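Local coordinates for metallocarboxypeptidase (Trypanosoma cruzi, PDB 3DWC), which probably releases C-terminal amino acids other than proline from peptides, as a metal-dependent carboxypeptidase of the M32 family, at residues Lys111-Gln114 against Val115-Thr118; Ala126-Leu129 against Pro130-Lys133; Asn336-Arg339 against Val340-Val344; Arg494-Glu497 against Arg498-Asp502. All coordinates share one frame; numbering follows the deposited sequence.

Interaction 1: residues Lys111-Gln114 against Val115-Thr118; sequences KAHQ and VWKT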
# COMPACT_ATOMS: atom_id res chain seq x y z
N LYS B 111 -1.00 26.00 -4.78
CA LYS B 111 -1.66 27.00 -5.62
C LYS B 111 -1.05 26.97 -7.02
O LYS B 111 -1.75 26.78 -8.02
CB LYS B 111 -1.51 28.41 -5.04
CG LYS B 111 -2.15 29.53 -5.90
CD LYS B 111 -1.99 30.95 -5.30
CE LYS B 111 -2.06 32.06 -6.40
NZ LYS B 111 -0.80 32.13 -7.26
N ALA B 112 0.27 27.13 -7.06
CA ALA B 112 1.00 27.25 -8.32
C ALA B 112 0.66 26.09 -9.26
O ALA B 112 0.57 26.29 -10.47
CB ALA B 112 2.50 27.32 -8.07
N HIS B 113 0.44 24.91 -8.69
CA HIS B 113 0.15 23.73 -9.48
C HIS B 113 -1.11 23.86 -10.33
O HIS B 113 -1.04 23.67 -11.55
CB HIS B 113 0.05 22.48 -8.61
CG HIS B 113 -0.24 21.24 -9.39
ND1 HIS B 113 0.73 20.57 -10.11
CD2 HIS B 113 -1.39 20.57 -9.60
CE1 HIS B 113 0.19 19.52 -10.71
NE2 HIS B 113 -1.10 19.50 -10.42
N GLN B 114 -2.25 24.18 -9.71
CA GLN B 114 -3.53 24.30 -10.43
C GLN B 114 -3.47 25.39 -11.50
O GLN B 114 -3.99 25.22 -12.60
CB GLN B 114 -4.68 24.64 -9.49
CG GLN B 114 -4.95 23.65 -8.38
CD GLN B 114 -5.61 24.34 -7.20
OE1 GLN B 114 -6.83 24.26 -7.01
NE2 GLN B 114 -4.80 25.06 -6.41
N VAL B 115 -2.84 26.51 -11.14
CA VAL B 115 -2.64 27.63 -12.07
C VAL B 115 -1.79 27.22 -13.28
O VAL B 115 -2.16 27.52 -14.41
CB VAL B 115 -1.98 28.84 -11.37
CG1 VAL B 115 -2.08 30.08 -12.27
CG2 VAL B 115 -2.64 29.12 -10.03
N TRP B 116 -0.66 26.53 -13.04
CA TRP B 116 0.19 26.00 -14.13
C TRP B 116 -0.57 25.05 -15.04
O TRP B 116 -0.64 25.24 -16.25
CB TRP B 116 1.41 25.26 -13.54
CG TRP B 116 2.18 24.44 -14.57
CD1 TRP B 116 3.10 24.91 -15.46
CD2 TRP B 116 2.07 23.03 -14.81
NE1 TRP B 116 3.56 23.88 -16.25
CE2 TRP B 116 2.95 22.72 -15.87
CE3 TRP B 116 1.32 22.00 -14.23
CZ2 TRP B 116 3.11 21.43 -16.35
CZ3 TRP B 116 1.46 20.71 -14.74
CH2 TRP B 116 2.35 20.44 -15.78
N LYS B 117 -1.14 24.02 -14.43
CA LYS B 117 -1.79 22.95 -15.18
C LYS B 117 -2.76 23.50 -16.24
O LYS B 117 -2.72 23.09 -17.41
CB LYS B 117 -2.49 22.00 -14.20
CG LYS B 117 -2.87 20.66 -14.79
CD LYS B 117 -3.49 19.70 -13.75
CE LYS B 117 -4.85 20.15 -13.21
NZ LYS B 117 -5.97 20.12 -14.21
N THR B 118 -3.62 24.45 -15.85
CA THR B 118 -4.63 25.02 -16.74
C THR B 118 -4.02 25.96 -17.78
O THR B 118 -4.35 25.87 -18.96
CB THR B 118 -5.75 25.79 -15.96
OG1 THR B 118 -6.19 25.03 -14.83
CG2 THR B 118 -6.95 26.07 -16.87
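Thr118 reaches back one turn to Gln114, its OG1 donating to Gln114 O over 3.1 Å nearly in line with the carbonyl. With OG1 beside the backbone N (chi1 -45°), the hydroxyl settles on the oxygen that also takes a weak bond from Thr118 N, so a threonine can stand on an exposed helix face with its polar branch satisfied. One turn back, Val115 lays its CG2 methyl against Lys111 O at 3.2 Å and beside the lysine CG. His113 O accepts from Lys117 N at 2.9 Å and also lies at the edge of the Trp116 indole, in its plane, 3.9 Å from CE3. His113 NE2 comes within 4.1 Å of Lys117 CD, a van der Waals touch of the ring on a lysine methylene, with the ammonium group farther off. These i to i+3 and i to i+4 contacts lie within helix 99-122, an amphipathic helix of the mostly helical M32 fold. Its buried side carries Ala112, small enough to let Thr131 and Leu135 of helix 125-147 come close, and Trp116, whose NE1 is bonded to Leu407 O. On the exposed side, Gln114 NE2 turns back to Thr110 O, while Lys111 NZ makes a weak bond with Thr131 OG1.

Interaction 2: residues Ala126-Leu129 against Pro130-Lys133; sequences AGFL and PTLK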
# COMPACT_ATOMS: atom_id res chain seq x y z
N ALA B 126 0.92 34.54 -19.67
CA ALA B 126 0.43 35.76 -18.99
C ALA B 126 -0.44 35.52 -17.74
O ALA B 126 -0.33 36.26 -16.76
CB ALA B 126 -0.30 36.60 -19.97
N GLY B 127 -1.30 34.50 -17.80
CA GLY B 127 -2.03 34.03 -16.62
C GLY B 127 -1.15 33.30 -15.60
O GLY B 127 -1.48 33.27 -14.40
N PHE B 128 -0.06 32.71 -16.06
CA PHE B 128 0.87 32.04 -15.15
C PHE B 128 1.80 33.04 -14.49
O PHE B 128 2.13 32.89 -13.32
CB PHE B 128 1.69 30.98 -15.89
CG PHE B 128 2.51 30.09 -14.98
CD1 PHE B 128 1.90 29.35 -13.96
CD2 PHE B 128 3.89 30.00 -15.13
CE1 PHE B 128 2.66 28.53 -13.11
CE2 PHE B 128 4.65 29.18 -14.28
CZ PHE B 128 4.03 28.45 -13.27
N LEU B 129 2.17 34.08 -15.24
CA LEU B 129 3.27 34.99 -14.88
C LEU B 129 3.26 35.56 -13.46
O LEU B 129 4.33 35.70 -12.87
CB LEU B 129 3.36 36.14 -15.89
CG LEU B 129 4.45 37.20 -15.68
CD1 LEU B 129 5.85 36.57 -15.59
CD2 LEU B 129 4.39 38.24 -16.79
N PRO B 130 2.08 35.92 -12.93
CA PRO B 130 2.07 36.43 -11.55
C PRO B 130 2.55 35.38 -10.55
O PRO B 130 3.40 35.68 -9.71
CB PRO B 130 0.60 36.82 -11.31
CG PRO B 130 0.01 36.97 -12.69
CD PRO B 130 0.72 35.94 -13.52
N THR B 131 2.00 34.17 -10.66
CA THR B 131 2.50 33.01 -9.90
C THR B 131 4.01 32.82 -10.12
O THR B 131 4.77 32.77 -9.17
CB THR B 131 1.83 31.68 -10.31
OG1 THR B 131 0.41 31.75 -10.12
CG2 THR B 131 2.39 30.52 -9.49
N LEU B 132 4.41 32.73 -11.39
CA LEU B 132 5.81 32.44 -11.74
C LEU B 132 6.76 33.45 -11.08
O LEU B 132 7.77 33.05 -10.50
CB LEU B 132 5.98 32.38 -13.28
CG LEU B 132 7.18 31.69 -13.99
CD1 LEU B 132 8.08 32.71 -14.66
CD2 LEU B 132 8.03 30.71 -13.11
N LYS B 133 6.41 34.74 -11.12
CA LYS B 133 7.17 35.78 -10.42
C LYS B 133 7.33 35.48 -8.93
O LYS B 133 8.38 35.77 -8.36
CB LYS B 133 6.51 37.16 -10.57
CG LYS B 133 6.73 37.82 -11.94
CD LYS B 133 5.75 38.98 -12.21
CE LYS B 133 6.30 40.35 -11.80
NZ LYS B 133 6.35 40.57 -10.32
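Lys133 N donates to Leu129 O at 2.9 Å, and Lys133 CG also lies 3.3 Å from that oxygen. This is the first part of helix 125-147, kinked at Pro130 because the proline nitrogen has no hydrogen to give. Its ring takes that place instead: Pro130 CD lies 3.4 Å from Ala126 O, where an amide would otherwise have donated. The ring holds phi near the helical value (-63°), which lets the residue stay helical at the price of a missing bond, and the kink goes with that loss. Regular bonding resumes with Leu132 N, which donates to Phe128 O at 3.0 Å. On the surface side Leu129 and Lys133 cross, CD1 of the leucine meeting CG of the lysine at 4.0 Å, so the lysine's methylenes cover an apolar branch. The buried side belongs to Phe128, which also packs on Cys119 and Leu407. Its CG lies anti to the backbone N (chi1 -171°), which swings the ring along the helix toward the next turn. There Thr131 CG2 approaches Phe128 CE1 obliquely at 4.1 Å, and Leu132 sets CG 3.6 Å from Phe128 CE2.

Interaction 3: residues Asn336-Arg339 against Val340-Val344; sequences NMKR and VIQRV. With SO4 (sulfate ion), chain U.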
# COMPACT_ATOMS: atom_id res chain seq x y z
N ASN B 336 17.30 -3.02 -38.30
CA ASN B 336 16.19 -2.08 -38.33
C ASN B 336 15.81 -1.56 -36.94
O ASN B 336 15.58 -0.37 -36.78
CB ASN B 336 14.95 -2.67 -39.00
CG ASN B 336 13.84 -1.66 -39.09
OD1 ASN B 336 13.92 -0.77 -39.93
ND2 ASN B 336 12.84 -1.74 -38.21
N MET B 337 15.81 -2.41 -35.91
CA MET B 337 15.47 -1.91 -34.60
C MET B 337 16.47 -0.92 -34.06
O MET B 337 16.12 -0.02 -33.31
CB MET B 337 15.23 -3.04 -33.60
CG MET B 337 13.96 -3.83 -33.90
SD MET B 337 12.46 -2.85 -33.92
CE MET B 337 12.65 -2.03 -32.35
N LYS B 338 17.74 -1.10 -34.38
CA LYS B 338 18.72 -0.07 -34.05
C LYS B 338 18.35 1.29 -34.67
O LYS B 338 18.51 2.34 -34.05
CB LYS B 338 20.12 -0.50 -34.49
CG LYS B 338 21.19 0.52 -34.16
CD LYS B 338 22.56 -0.03 -34.53
CE LYS B 338 23.57 1.06 -34.73
NZ LYS B 338 24.90 0.45 -35.18
N ARG B 339 17.86 1.26 -35.89
CA ARG B 339 17.51 2.50 -36.60
C ARG B 339 16.33 3.18 -35.97
O ARG B 339 16.31 4.40 -35.85
CB ARG B 339 17.28 2.24 -38.08
CG ARG B 339 18.52 2.46 -38.86
CD ARG B 339 19.04 1.31 -39.65
NE ARG B 339 18.60 1.30 -41.01
CZ ARG B 339 19.25 0.81 -42.07
NH1 ARG B 339 20.47 0.28 -42.00
NH2 ARG B 339 18.66 0.86 -43.24
N VAL B 340 15.35 2.38 -35.54
CA VAL B 340 14.19 2.87 -34.80
C VAL B 340 14.61 3.46 -33.42
O VAL B 340 14.31 4.60 -33.10
CB VAL B 340 13.15 1.71 -34.60
CG1 VAL B 340 12.01 2.13 -33.63
CG2 VAL B 340 12.62 1.23 -35.96
N ILE B 341 15.32 2.69 -32.62
CA ILE B 341 15.68 3.09 -31.25
C ILE B 341 16.72 4.26 -31.20
O ILE B 341 16.73 5.01 -30.20
CB ILE B 341 16.18 1.82 -30.43
CG1 ILE B 341 15.09 0.73 -30.27
CG2 ILE B 341 16.69 2.13 -29.04
CD1 ILE B 341 13.92 1.14 -29.59
N GLN B 342 17.57 4.41 -32.22
CA GLN B 342 18.62 5.47 -32.24
C GLN B 342 18.25 6.63 -33.15
O GLN B 342 19.08 7.45 -33.49
CB GLN B 342 19.98 4.93 -32.69
CG GLN B 342 20.62 3.99 -31.66
CD GLN B 342 21.99 3.50 -32.06
OE1 GLN B 342 22.58 3.97 -33.03
NE2 GLN B 342 22.53 2.58 -31.27
N ARG B 343 16.99 6.68 -33.57
CA ARG B 343 16.55 7.72 -34.50
C ARG B 343 16.68 9.09 -33.85
O ARG B 343 16.35 9.24 -32.69
CB ARG B 343 15.10 7.51 -34.90
CG ARG B 343 14.71 8.36 -36.11
CD ARG B 343 13.22 8.52 -36.18
NE ARG B 343 12.62 7.75 -37.26
CZ ARG B 343 11.86 6.65 -37.11
NH1 ARG B 343 11.61 6.10 -35.90
NH2 ARG B 343 11.36 6.10 -38.21
N VAL B 344 17.21 10.05 -34.61
CA VAL B 344 17.43 11.40 -34.13
C VAL B 344 16.44 12.33 -34.82
O VAL B 344 16.43 12.44 -36.05
CB VAL B 344 18.89 11.86 -34.34
CG1 VAL B 344 19.04 13.33 -34.00
CG2 VAL B 344 19.82 11.02 -33.45
S SO4 U . 19.11 0.92 -46.72
O1 SO4 U . 19.09 -0.47 -47.20
O2 SO4 U . 19.33 1.84 -47.83
O3 SO4 U . 17.82 1.25 -46.10
O4 SO4 U . 20.19 1.08 -45.75
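The C-terminal end of the short helix 334-341 carries this contact, from its last full turns to the point where Gln342 leaves helical geometry. Backbone bonds run to that limit: Ile341 N donates to Met337 O, and Gln342 N to Lys338 O at 2.9 Å with a more bent angle of 143°. The next amide, Arg343 N, makes no such bond to Arg339 O and turns weakly to Val340 O. Across the last turn, Lys338 and Gln342 pass each other obliquely. Lys338 is extended, with CG anti to the backbone N (chi1 -179°), which carries its methylenes across the Gln342 amide: Lys338 CG is 3.7 Å from Gln342 CD and Lys338 CE is 3.5 Å from Gln342 OE1. The amide nitrogen is fixed elsewhere, Gln342 NE2 donating to the terminal carboxylate of Gly505 and to Arg310 O, which suits a buried glutamine. On the apolar side, Met337 bends back on itself until CE lies 4.2 Å from Ile341 CG1, and both side chains rest on Met315 of helix 312-326. Val340 offers CG2 to Asn336 ND2 at 3.7 Å, a nitrogen whose hydrogens go to Leu201 O and Ala331 O. Arg339, bent at chi2 and chi3, sends NH2 to a sulfate oxygen, O4, at 2.9 Å near the guanidinium plane. Arg339 NH2 also donates to Thr199 O, while Thr199 N binds the sulfate, probably a relic of crystallisation. Arg343 meanwhile forms a salt bridge with Glu202. The last i to i+4 bond, at Gln342, followed by a weak bond to Val340 and passage into extended chain, is the usual way for a helix to end.

Interaction 4: residues Arg494-Glu497 against Arg498-Asp502; sequences RHLE and RRYRD. With SO4 (sulfate ion), chain V.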
# COMPACT_ATOMS: atom_id res chain seq x y z
N ARG B 494 32.21 11.59 -26.37
CA ARG B 494 32.72 10.48 -27.18
C ARG B 494 31.69 9.41 -27.41
O ARG B 494 31.66 8.83 -28.49
CB ARG B 494 33.91 9.79 -26.51
CG ARG B 494 35.19 10.16 -27.06
CD ARG B 494 35.90 11.02 -26.20
NE ARG B 494 36.35 10.36 -24.98
CZ ARG B 494 37.36 10.82 -24.25
NH1 ARG B 494 38.03 11.89 -24.66
NH2 ARG B 494 37.71 10.21 -23.12
N HIS B 495 30.88 9.11 -26.40
CA HIS B 495 29.71 8.19 -26.54
C HIS B 495 28.72 8.67 -27.61
O HIS B 495 28.32 7.91 -28.50
CB HIS B 495 28.94 8.07 -25.22
CG HIS B 495 27.58 7.43 -25.36
ND1 HIS B 495 27.44 6.09 -25.64
CD2 HIS B 495 26.33 7.93 -25.23
CE1 HIS B 495 26.16 5.79 -25.73
NE2 HIS B 495 25.45 6.89 -25.49
N LEU B 496 28.32 9.94 -27.51
CA LEU B 496 27.38 10.50 -28.50
C LEU B 496 27.94 10.57 -29.92
O LEU B 496 27.24 10.25 -30.86
CB LEU B 496 26.80 11.87 -28.03
CG LEU B 496 25.93 11.87 -26.75
CD1 LEU B 496 25.65 13.26 -26.29
CD2 LEU B 496 24.59 11.05 -26.88
N GLU B 497 29.18 11.02 -30.08
CA GLU B 497 29.89 11.03 -31.37
C GLU B 497 30.01 9.66 -32.03
O GLU B 497 29.70 9.49 -33.22
CB GLU B 497 31.32 11.59 -31.18
CG GLU B 497 31.35 13.08 -30.92
CD GLU B 497 32.76 13.59 -30.58
OE1 GLU B 497 32.94 14.80 -30.59
OE2 GLU B 497 33.69 12.81 -30.31
N ARG B 498 30.44 8.67 -31.24
CA ARG B 498 30.59 7.32 -31.71
C ARG B 498 29.30 6.65 -32.12
O ARG B 498 29.29 5.91 -33.10
CB ARG B 498 31.29 6.44 -30.65
CG ARG B 498 32.75 6.81 -30.50
CD ARG B 498 33.44 6.17 -29.28
NE ARG B 498 34.78 6.74 -29.13
CZ ARG B 498 35.55 6.59 -28.04
NH1 ARG B 498 35.13 5.90 -27.00
NH2 ARG B 498 36.74 7.15 -27.98
N ARG B 499 28.25 6.90 -31.36
CA ARG B 499 26.99 6.28 -31.61
C ARG B 499 26.28 6.99 -32.77
O ARG B 499 25.87 6.33 -33.72
CB ARG B 499 26.15 6.26 -30.36
CG ARG B 499 24.72 5.82 -30.61
CD ARG B 499 24.00 5.49 -29.32
NE ARG B 499 24.50 4.30 -28.66
CZ ARG B 499 24.07 3.86 -27.48
NH1 ARG B 499 24.56 2.73 -26.96
NH2 ARG B 499 23.13 4.54 -26.85
N TYR B 500 26.15 8.32 -32.72
CA TYR B 500 25.33 9.03 -33.69
C TYR B 500 26.04 9.54 -34.94
O TYR B 500 25.46 9.59 -36.03
CB TYR B 500 24.51 10.12 -33.00
CG TYR B 500 23.52 9.48 -32.04
CD1 TYR B 500 22.33 8.91 -32.51
CD2 TYR B 500 23.81 9.37 -30.69
CE1 TYR B 500 21.45 8.31 -31.64
CE2 TYR B 500 22.93 8.74 -29.80
CZ TYR B 500 21.77 8.20 -30.29
OH TYR B 500 20.89 7.57 -29.46
N ARG B 501 27.28 9.95 -34.78
CA ARG B 501 28.02 10.52 -35.85
C ARG B 501 28.79 9.43 -36.60
O ARG B 501 28.90 9.49 -37.83
CB ARG B 501 28.95 11.60 -35.29
CG ARG B 501 29.64 12.43 -36.35
CD ARG B 501 31.09 12.16 -36.36
NE ARG B 501 31.81 12.99 -35.42
CZ ARG B 501 32.84 12.60 -34.67
NH1 ARG B 501 33.29 11.35 -34.62
NH2 ARG B 501 33.42 13.50 -33.91
N ASP B 502 29.29 8.43 -35.89
CA ASP B 502 30.02 7.32 -36.53
C ASP B 502 29.22 6.01 -36.62
O ASP B 502 29.73 5.00 -37.13
CB ASP B 502 31.31 7.09 -35.75
CG ASP B 502 32.13 8.35 -35.62
OD1 ASP B 502 31.87 9.21 -36.45
OD2 ASP B 502 32.98 8.52 -34.70
S SO4 V . 39.50 13.28 -21.69
O1 SO4 V . 40.84 12.89 -22.12
O2 SO4 V . 39.57 14.42 -20.77
O3 SO4 V . 38.76 13.75 -22.87
O4 SO4 V . 38.83 12.10 -21.10
O HOH W 1 35.58 14.70 -32.24
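The end of helix 490-501 widens into a pi-type turn, where Glu497 O accepts from both Arg501 N and Asp502 N, each at 2.9 Å, the first lying above the carbonyl plane. Three pairs of side chains one turn apart run alongside one another: Arg494/Arg498, His495/Arg499 and Glu497/Arg501. His495 directs CE1 onto the centre of the Arg499 guanidinium face, 3.3 Å from CZ, with the two planes 71° apart; Glu355 then binds both residues, and Tyr500 OH as well. Arg499 suits this buried place because its several N-H groups also reach Met306 O and Gly505 O. Arg498 lays a guanidinium face over Arg494 CG, while Arg494 NH2 meets sulfate O4 at 3.0 Å. Arg501 NH2 makes a long salt bridge to Glu497 OE1 at 3.6 Å and shares a water with it, weakly on the arginine side. Arg501 NH1 donates almost straight to Asp502 OD1 at 3.2 Å, in the guanidinium plane. Arg493 adds a further salt bridge to Glu497 OE1. With carboxylates and an anion among these arginines, much of their positive charge is probably offset; at His495 the Glu355 carboxylate would favour protonation and the Arg499 guanidinium oppose it, leaving its ionisation undecided.

Interactions 1 and 2 sit on consecutive helices, 99-122 and 125-147, and meet directly: Ala112, Val115 and Trp116 of the first press on Thr131 and Phe128 of the second, with centres about 10 Å apart. Interactions 3 and 4, whose centres are about 14 Å apart, also touch, the Gln342-Val344 end packing on Tyr500 and Arg499, with the chain terminus at Gly505 engaging both. About 37 to 41 Å separates the centres of one pair from those of the other. All four combine buried and exposed faces. Interactions 1 and 2 lie within continuing helices and join chiefly through apolar groups. At helix ends, 3 mixes apolar and amide contacts with arginines that turn outward to a sulfate and to Glu202, and 4 is the most heavily charged.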